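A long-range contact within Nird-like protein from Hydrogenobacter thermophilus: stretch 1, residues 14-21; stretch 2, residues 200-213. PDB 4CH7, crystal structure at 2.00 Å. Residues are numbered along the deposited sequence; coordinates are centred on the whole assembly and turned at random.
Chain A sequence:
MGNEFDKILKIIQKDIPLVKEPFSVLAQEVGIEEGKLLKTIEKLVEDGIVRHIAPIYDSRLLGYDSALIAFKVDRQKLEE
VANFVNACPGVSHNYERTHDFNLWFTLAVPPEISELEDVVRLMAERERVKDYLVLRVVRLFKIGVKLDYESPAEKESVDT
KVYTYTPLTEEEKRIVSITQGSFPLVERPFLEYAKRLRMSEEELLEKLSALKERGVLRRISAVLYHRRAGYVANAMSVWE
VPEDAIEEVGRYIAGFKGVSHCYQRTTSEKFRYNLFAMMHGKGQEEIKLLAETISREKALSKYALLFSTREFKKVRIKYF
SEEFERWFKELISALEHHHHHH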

ATOM      1  N   LYS A  14       9.310 -15.361  -3.474  1.00 52.10           N
ATOM      2  CA  LYS A  14       8.557 -15.766  -4.652  1.00 56.90           C
ATOM      3  C   LYS A  14       7.147 -16.132  -4.214  1.00 62.56           C
ATOM      4  O   LYS A  14       6.915 -16.414  -3.036  1.00 61.79           O
ATOM      5  CB  LYS A  14       9.222 -16.962  -5.334  1.00 60.27           C
ATOM      6  CG  LYS A  14      10.672 -16.726  -5.725  1.00 59.88           C
ATOM      7  CD  LYS A  14      11.211 -17.852  -6.595  1.00 63.05           C
ATOM      8  CE  LYS A  14      10.518 -17.897  -7.946  1.00 73.12           C
ATOM      9  NZ  LYS A  14      11.195 -18.832  -8.892  1.00 80.94           N
ATOM     10  N   ASP A  15       6.202 -16.112  -5.150  1.00 63.91           N
ATOM     11  CA  ASP A  15       4.827 -16.487  -4.842  1.00 60.28           C
ATOM     12  C   ASP A  15       4.777 -17.916  -4.308  1.00 64.00           C
ATOM     13  O   ASP A  15       5.307 -18.839  -4.927  1.00 67.11           O
ATOM     14  CB  ASP A  15       3.941 -16.348  -6.079  1.00 60.32           C
ATOM     15  CG  ASP A  15       2.478 -16.620  -5.784  1.00 66.86           C
ATOM     16  OD1 ASP A  15       2.074 -16.530  -4.605  1.00 62.08           O
ATOM     17  OD2 ASP A  15       1.727 -16.915  -6.737  1.00 62.89           O
ATOM     18  N   ILE A  16       4.154 -18.082  -3.147  1.00 60.58           N
ATOM     19  CA  ILE A  16       4.059 -19.382  -2.500  1.00 57.71           C
ATOM     20  C   ILE A  16       2.837 -20.136  -3.014  1.00 54.85           C
ATOM     21  O   ILE A  16       1.721 -19.621  -2.954  1.00 61.45           O
ATOM     22  CB  ILE A  16       4.013 -19.222  -0.972  1.00 53.53           C
ATOM     23  CG1 ILE A  16       5.305 -18.567  -0.488  1.00 57.30           C
ATOM     24  CG2 ILE A  16       3.814 -20.558  -0.279  1.00 53.27           C
ATOM     25  CD1 ILE A  16       5.407 -18.466   1.001  1.00 58.71           C
ATOM     26  N   PRO A  17       3.053 -21.363  -3.526  1.00 48.37           N
ATOM     27  CA  PRO A  17       2.010 -22.119  -4.234  1.00 51.98           C
ATOM     28  C   PRO A  17       0.753 -22.371  -3.410  1.00 45.29           C
ATOM     29  O   PRO A  17       0.834 -22.654  -2.213  1.00 42.49           O
ATOM     30  CB  PRO A  17       2.698 -23.452  -4.562  1.00 50.76           C
ATOM     31  CG  PRO A  17       3.854 -23.550  -3.608  1.00 53.28           C
ATOM     32  CD  PRO A  17       4.307 -22.131  -3.415  1.00 53.53           C
ATOM     33  N   LEU A  18      -0.402 -22.265  -4.061  1.00 45.03           N
ATOM     34  CA  LEU A  18      -1.674 -22.555  -3.420  1.00 44.57           C
ATOM     35  C   LEU A  18      -1.925 -24.056  -3.408  1.00 39.30           C
ATOM     36  O   LEU A  18      -2.688 -24.580  -4.218  1.00 39.84           O
ATOM     37  CB  LEU A  18      -2.810 -21.822  -4.132  1.00 43.52           C
ATOM     38  CG  LEU A  18      -2.714 -20.296  -4.095  1.00 44.37           C
ATOM     39  CD1 LEU A  18      -3.727 -19.667  -5.028  1.00 51.00           C
ATOM     40  CD2 LEU A  18      -2.921 -19.802  -2.682  1.00 46.94           C
ATOM     41  N   VAL A  19      -1.251 -24.744  -2.492  1.00 35.90           N
ATOM     42  CA  VAL A  19      -1.444 -26.172  -2.292  1.00 38.84           C
ATOM     43  C   VAL A  19      -1.627 -26.396  -0.798  1.00 33.71           C
ATOM     44  O   VAL A  19      -1.484 -25.459  -0.011  1.00 38.41           O
ATOM     45  CB  VAL A  19      -0.243 -26.985  -2.809  1.00 41.25           C
ATOM     46  CG1 VAL A  19       0.007 -26.693  -4.276  1.00 40.16           C
ATOM     47  CG2 VAL A  19       0.999 -26.670  -2.003  1.00 37.61           C
ATOM     48  N   LYS A  20      -1.946 -27.625  -0.405  1.00 37.98           N
ATOM     49  CA  LYS A  20      -2.183 -27.919   1.004  1.00 37.19           C
ATOM     50  C   LYS A  20      -0.897 -27.840   1.823  1.00 38.38           C
ATOM     51  O   LYS A  20      -0.914 -27.402   2.972  1.00 39.69           O
ATOM     52  CB  LYS A  20      -2.831 -29.291   1.168  1.00 40.26           C
ATOM     53  CG  LYS A  20      -4.200 -29.403   0.512  1.00 41.23           C
ATOM     54  CD  LYS A  20      -4.810 -30.772   0.745  1.00 42.69           C
ATOM     55  CE  LYS A  20      -6.155 -30.894   0.048  1.00 50.35           C
ATOM     56  NZ  LYS A  20      -6.732 -32.256   0.202  1.00 44.34           N
ATOM     57  N   GLU A  21       0.214 -28.262   1.226  1.00 37.80           N
ATOM     58  CA  GLU A  21       1.507 -28.242   1.905  1.00 39.91           C
ATOM     59  C   GLU A  21       2.551 -27.488   1.083  1.00 44.26           C
ATOM     60  O   GLU A  21       3.438 -28.101   0.487  1.00 37.79           O
ATOM     61  CB  GLU A  21       1.985 -29.669   2.196  1.00 42.87           C
ATOM     62  CG  GLU A  21       1.006 -30.495   3.025  1.00 47.52           C
ATOM     63  CD  GLU A  21       1.476 -31.918   3.254  1.00 53.77           C
ATOM     64  OE1 GLU A  21       2.674 -32.197   3.044  1.00 55.58           O
ATOM     65  OE2 GLU A  21       0.643 -32.758   3.649  1.00 52.29           O
ATOM     66  N   SER A 200     -13.675 -27.199   3.209  1.00 35.65           N
ATOM     67  CA  SER A 200     -12.468 -28.003   3.088  1.00 42.65           C
ATOM     68  C   SER A 200     -11.314 -27.125   2.620  1.00 43.93           C
ATOM     69  O   SER A 200     -11.529 -26.000   2.157  1.00 38.66           O
ATOM     70  CB  SER A 200     -12.683 -29.150   2.104  1.00 41.06           C
ATOM     71  OG  SER A 200     -12.773 -28.671   0.774  1.00 40.89           O
ATOM     72  N   GLU A 201     -10.091 -27.628   2.760  1.00 40.70           N
ATOM     73  CA  GLU A 201      -8.920 -26.942   2.229  1.00 35.16           C
ATOM     74  C   GLU A 201      -9.047 -26.846   0.717  1.00 34.92           C
ATOM     75  O   GLU A 201      -8.716 -25.825   0.118  1.00 40.08           O
ATOM     76  CB  GLU A 201      -7.643 -27.709   2.571  1.00 45.20           C
ATOM     77  CG  GLU A 201      -7.204 -27.640   4.023  1.00 38.71           C
ATOM     78  CD  GLU A 201      -6.115 -28.645   4.335  1.00 45.50           C
ATOM     79  OE1 GLU A 201      -6.444 -29.836   4.493  1.00 43.70           O
ATOM     80  OE2 GLU A 201      -4.935 -28.245   4.419  1.00 41.60           O
ATOM     81  N   GLU A 202      -9.523 -27.931   0.113  1.00 37.91           N
ATOM     82  CA  GLU A 202      -9.679 -28.016  -1.333  1.00 39.02           C
ATOM     83  C   GLU A 202     -10.615 -26.926  -1.842  1.00 47.13           C
ATOM     84  O   GLU A 202     -10.356 -26.310  -2.877  1.00 47.21           O
ATOM     85  CB  GLU A 202     -10.208 -29.397  -1.730  1.00 42.44           C
ATOM     86  CG  GLU A 202     -10.226 -29.652  -3.233  1.00 47.41           C
ATOM     87  CD  GLU A 202     -10.815 -31.000  -3.593  1.00 51.05           C
ATOM     88  OE1 GLU A 202     -10.112 -32.019  -3.447  1.00 52.28           O
ATOM     89  OE2 GLU A 202     -11.986 -31.037  -4.025  1.00 56.07           O
ATOM     90  N   GLU A 203     -11.694 -26.683  -1.105  1.00 48.84           N
ATOM     91  CA  GLU A 203     -12.654 -25.648  -1.474  1.00 48.18           C
ATOM     92  C   GLU A 203     -12.071 -24.245  -1.280  1.00 39.49           C
ATOM     93  O   GLU A 203     -12.320 -23.353  -2.089  1.00 40.64           O
ATOM     94  CB  GLU A 203     -13.958 -25.821  -0.688  1.00 40.40           C
ATOM     95  CG  GLU A 203     -14.786 -27.029  -1.132  1.00 46.20           C
ATOM     96  CD  GLU A 203     -15.890 -27.385  -0.155  1.00 51.89           C
ATOM     97  OE1 GLU A 203     -15.779 -27.018   1.033  1.00 44.67           O
ATOM     98  OE2 GLU A 203     -16.864 -28.042  -0.577  1.00 49.18           O
ATOM     99  N   LEU A 204     -11.297 -24.057  -0.214  1.00 37.85           N
ATOM    100  CA  LEU A 204     -10.636 -22.775   0.035  1.00 49.29           C
ATOM    101  C   LEU A 204      -9.594 -22.465  -1.036  1.00 42.78           C
ATOM    102  O   LEU A 204      -9.584 -21.370  -1.600  1.00 40.70           O
ATOM    103  CB  LEU A 204      -9.983 -22.755   1.419  1.00 46.20           C
ATOM    104  CG  LEU A 204      -9.172 -21.499   1.751  1.00 40.45           C
ATOM    105  CD1 LEU A 204     -10.028 -20.255   1.590  1.00 40.95           C
ATOM    106  CD2 LEU A 204      -8.590 -21.565   3.152  1.00 35.49           C
ATOM    107  N   LEU A 205      -8.717 -23.430  -1.302  1.00 39.91           N
ATOM    108  CA  LEU A 205      -7.668 -23.273  -2.307  1.00 43.69           C
ATOM    109  C   LEU A 205      -8.264 -23.028  -3.690  1.00 41.75           C
ATOM    110  O   LEU A 205      -7.713 -22.279  -4.498  1.00 41.44           O
ATOM    111  CB  LEU A 205      -6.766 -24.508  -2.324  1.00 41.70           C
ATOM    112  CG  LEU A 205      -5.901 -24.695  -1.079  1.00 42.23           C
ATOM    113  CD1 LEU A 205      -5.192 -26.036  -1.101  1.00 45.23           C
ATOM    114  CD2 LEU A 205      -4.900 -23.565  -0.975  1.00 44.34           C
ATOM    115  N   GLU A 206      -9.401 -23.670  -3.944  1.00 43.14           N
ATOM    116  CA  GLU A 206     -10.149 -23.487  -5.180  1.00 45.26           C
ATOM    117  C   GLU A 206     -10.539 -22.021  -5.352  1.00 37.54           C
ATOM    118  O   GLU A 206     -10.384 -21.444  -6.431  1.00 43.58           O
ATOM    119  CB  GLU A 206     -11.402 -24.362  -5.140  1.00 45.80           C
ATOM    120  CG  GLU A 206     -12.197 -24.418  -6.430  1.00 52.32           C
ATOM    121  CD  GLU A 206     -13.377 -25.364  -6.329  1.00 63.07           C
ATOM    122  OE1 GLU A 206     -13.160 -26.592  -6.402  1.00 64.24           O
ATOM    123  OE2 GLU A 206     -14.518 -24.879  -6.174  1.00 57.88           O
ATOM    124  N   LYS A 207     -11.033 -21.423  -4.273  1.00 35.93           N
ATOM    125  CA  LYS A 207     -11.463 -20.030  -4.284  1.00 45.33           C
ATOM    126  C   LYS A 207     -10.280 -19.068  -4.324  1.00 44.63           C
ATOM    127  O   LYS A 207     -10.343 -18.026  -4.973  1.00 38.71           O
ATOM    128  CB  LYS A 207     -12.340 -19.745  -3.068  1.00 43.63           C
ATOM    129  CG  LYS A 207     -13.644 -20.521  -3.082  1.00 42.58           C
ATOM    130  CD  LYS A 207     -14.275 -20.580  -1.708  1.00 49.53           C
ATOM    131  CE  LYS A 207     -15.478 -21.498  -1.729  1.00 54.76           C
ATOM    132  NZ  LYS A 207     -16.575 -20.978  -2.592  1.00 47.91           N
ATOM    133  N   LEU A 208      -9.207 -19.419  -3.623  1.00 44.17           N
ATOM    134  CA  LEU A 208      -7.998 -18.606  -3.624  1.00 42.51           C
ATOM    135  C   LEU A 208      -7.360 -18.588  -5.008  1.00 42.41           C
ATOM    136  O   LEU A 208      -6.875 -17.553  -5.464  1.00 43.33           O
ATOM    137  CB  LEU A 208      -7.008 -19.116  -2.577  1.00 37.89           C
ATOM    138  CG  LEU A 208      -7.420 -18.856  -1.130  1.00 41.41           C
ATOM    139  CD1 LEU A 208      -6.395 -19.408  -0.162  1.00 38.91           C
ATOM    140  CD2 LEU A 208      -7.616 -17.370  -0.908  1.00 41.22           C
ATOM    141  N   SER A 209      -7.378 -19.737  -5.677  1.00 45.09           N
ATOM    142  CA  SER A 209      -6.861 -19.844  -7.035  1.00 44.16           C
ATOM    143  C   SER A 209      -7.639 -18.937  -7.983  1.00 52.83           C
ATOM    144  O   SER A 209      -7.049 -18.220  -8.785  1.00 47.69           O
ATOM    145  CB  SER A 209      -6.921 -21.293  -7.515  1.00 47.77           C
ATOM    146  OG  SER A 209      -6.207 -22.147  -6.644  1.00 49.08           O
ATOM    147  N   ALA A 210      -8.963 -18.966  -7.875  1.00 47.39           N
ATOM    148  CA  ALA A 210      -9.829 -18.152  -8.724  1.00 47.65           C
ATOM    149  C   ALA A 210      -9.583 -16.660  -8.517  1.00 45.56           C
ATOM    150  O   ALA A 210      -9.585 -15.885  -9.474  1.00 48.98           O
ATOM    151  CB  ALA A 210     -11.287 -18.490  -8.468  1.00 42.80           C
ATOM    152  N   LEU A 211      -9.391 -16.263  -7.262  1.00 46.56           N
ATOM    153  CA  LEU A 211      -9.061 -14.881  -6.935  1.00 48.45           C
ATOM    154  C   LEU A 211      -7.710 -14.495  -7.531  1.00 50.40           C
ATOM    155  O   LEU A 211      -7.510 -13.352  -7.947  1.00 47.47           O
ATOM    156  CB  LEU A 211      -9.055 -14.673  -5.419  1.00 47.33           C
ATOM    157  CG  LEU A 211     -10.410 -14.731  -4.717  1.00 51.67           C
ATOM    158  CD1 LEU A 211     -10.258 -14.644  -3.211  1.00 48.27           C
ATOM    159  CD2 LEU A 211     -11.304 -13.620  -5.224  1.00 57.30           C
ATOM    160  N   LYS A 212      -6.786 -15.453  -7.571  1.00 53.43           N
ATOM    161  CA  LYS A 212      -5.474 -15.223  -8.164  1.00 48.64           C
ATOM    162  C   LYS A 212      -5.582 -15.106  -9.682  1.00 58.19           C
ATOM    163  O   LYS A 212      -4.920 -14.268 -10.296  1.00 53.75           O
ATOM    164  CB  LYS A 212      -4.495 -16.335  -7.781  1.00 51.65           C
ATOM    165  CG  LYS A 212      -3.092 -16.111  -8.320  1.00 54.60           C
ATOM    166  CD  LYS A 212      -2.038 -16.261  -7.236  1.00 57.87           C
ATOM    167  CE  LYS A 212      -1.517 -17.681  -7.155  1.00 60.79           C
ATOM    168  NZ  LYS A 212      -0.361 -17.803  -6.225  1.00 65.27           N
ATOM    169  N   GLU A 213      -6.426 -15.945 -10.277  1.00 53.97           N
ATOM    170  CA  GLU A 213      -6.689 -15.881 -11.711  1.00 62.91           C
ATOM    171  C   GLU A 213      -7.282 -14.523 -12.077  1.00 65.02           C
ATOM    172  O   GLU A 213      -7.010 -13.981 -13.149  1.00 71.34           O
ATOM    173  CB  GLU A 213      -7.658 -16.989 -12.126  1.00 64.49           C
ATOM    174  CG  GLU A 213      -7.156 -18.402 -11.879  1.00 69.85           C
ATOM    175  CD  GLU A 213      -8.290 -19.399 -11.735  1.00 72.06           C
ATOM    176  OE1 GLU A 213      -9.394 -19.123 -12.252  1.00 81.41           O
ATOM    177  OE2 GLU A 213      -8.079 -20.454 -11.099  1.00 65.90           O
TER
HETATM  178  O   HOH W   1      -3.027 -26.374   4.159  1.00 39.65           O
HETATM  179  O   HOH W   2      -9.553 -30.805   1.251  1.00 43.06           O

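The contact joins an irregular segment, residues 14-21, to one side of the helix 201-213, burying 495 Å² counted over both stretches. The CA atoms of Leu18 and Leu205 lie 6.1 Å apart and those of Lys20 and Glu201 6.9 Å apart, so the segment runs antiparallel to the helix, with Asp15 reaching Lys212 near the helix's C-terminal end.

Only one direct hydrogen bond crosses the contact. Lys212 NZ donates to Asp15 OD2 at 2.3 Å, and the opposite charges make the pair a salt bridge. The separation is very short for an N-O pair and is better taken as evidence of contact than as a precise length. Both CA-to-CB bonds point toward the opposing stretch, and Lys212 reaches the carboxylate with chi2 at 130° and chi3 at 91°, both between wells. Asp15 OD1 is satisfied elsewhere in the structure, so both carboxylate oxygens have partners.

At the other end, polar groups meet through water. Water 1 donates to the backbone acceptor Lys20 O at 2.6 Å and to Glu201 OE2 at 2.7 Å, linking two acceptors that could not bond to each other directly. Both Glu201 carboxylate oxygens also have hydrogen bonds elsewhere in the structure. Water 2 accepts from Glu202 N at 3.1 Å, serving an amide in the first turn of the helix, where no preceding turn supplies a carbonyl. It also accepts a weak bond from Lys20 NZ at 3.3 Å. The Lys20 side chain is extended, with chi2, chi3 and chi4 all t.

Between these polar ends the contact is apolar. Leu18, with 120 Å² covered, points toward the helix; its CB is 4.2 Å from Leu205 CD2, and its CD1 is 4.1 Å from Leu208 CB and 3.7 Å from Lys212 CE. The lysine therefore contributes its aliphatic chain to the packing as well as its charge to the bridge. Leu205 CD1 approaches Val19 C at 3.6 Å and Lys20 CG at 3.9 Å, although the Val19 side chain itself points away.

Leu18 CD1 also lies 3.7 Å from Ser209 N and 3.9 Å from Ser209 OG, but these polar atoms are already engaged within the helix: Leu205 O accepts from Ser209 N at 2.8 Å and from Ser209 OG at 2.6 Å. The helix start is satisfied reciprocally, with Glu203 N donating to the N-cap atom Ser200 OG at 2.9 Å and Ser200 N donating to Glu203 OE1 at 3.0 Å.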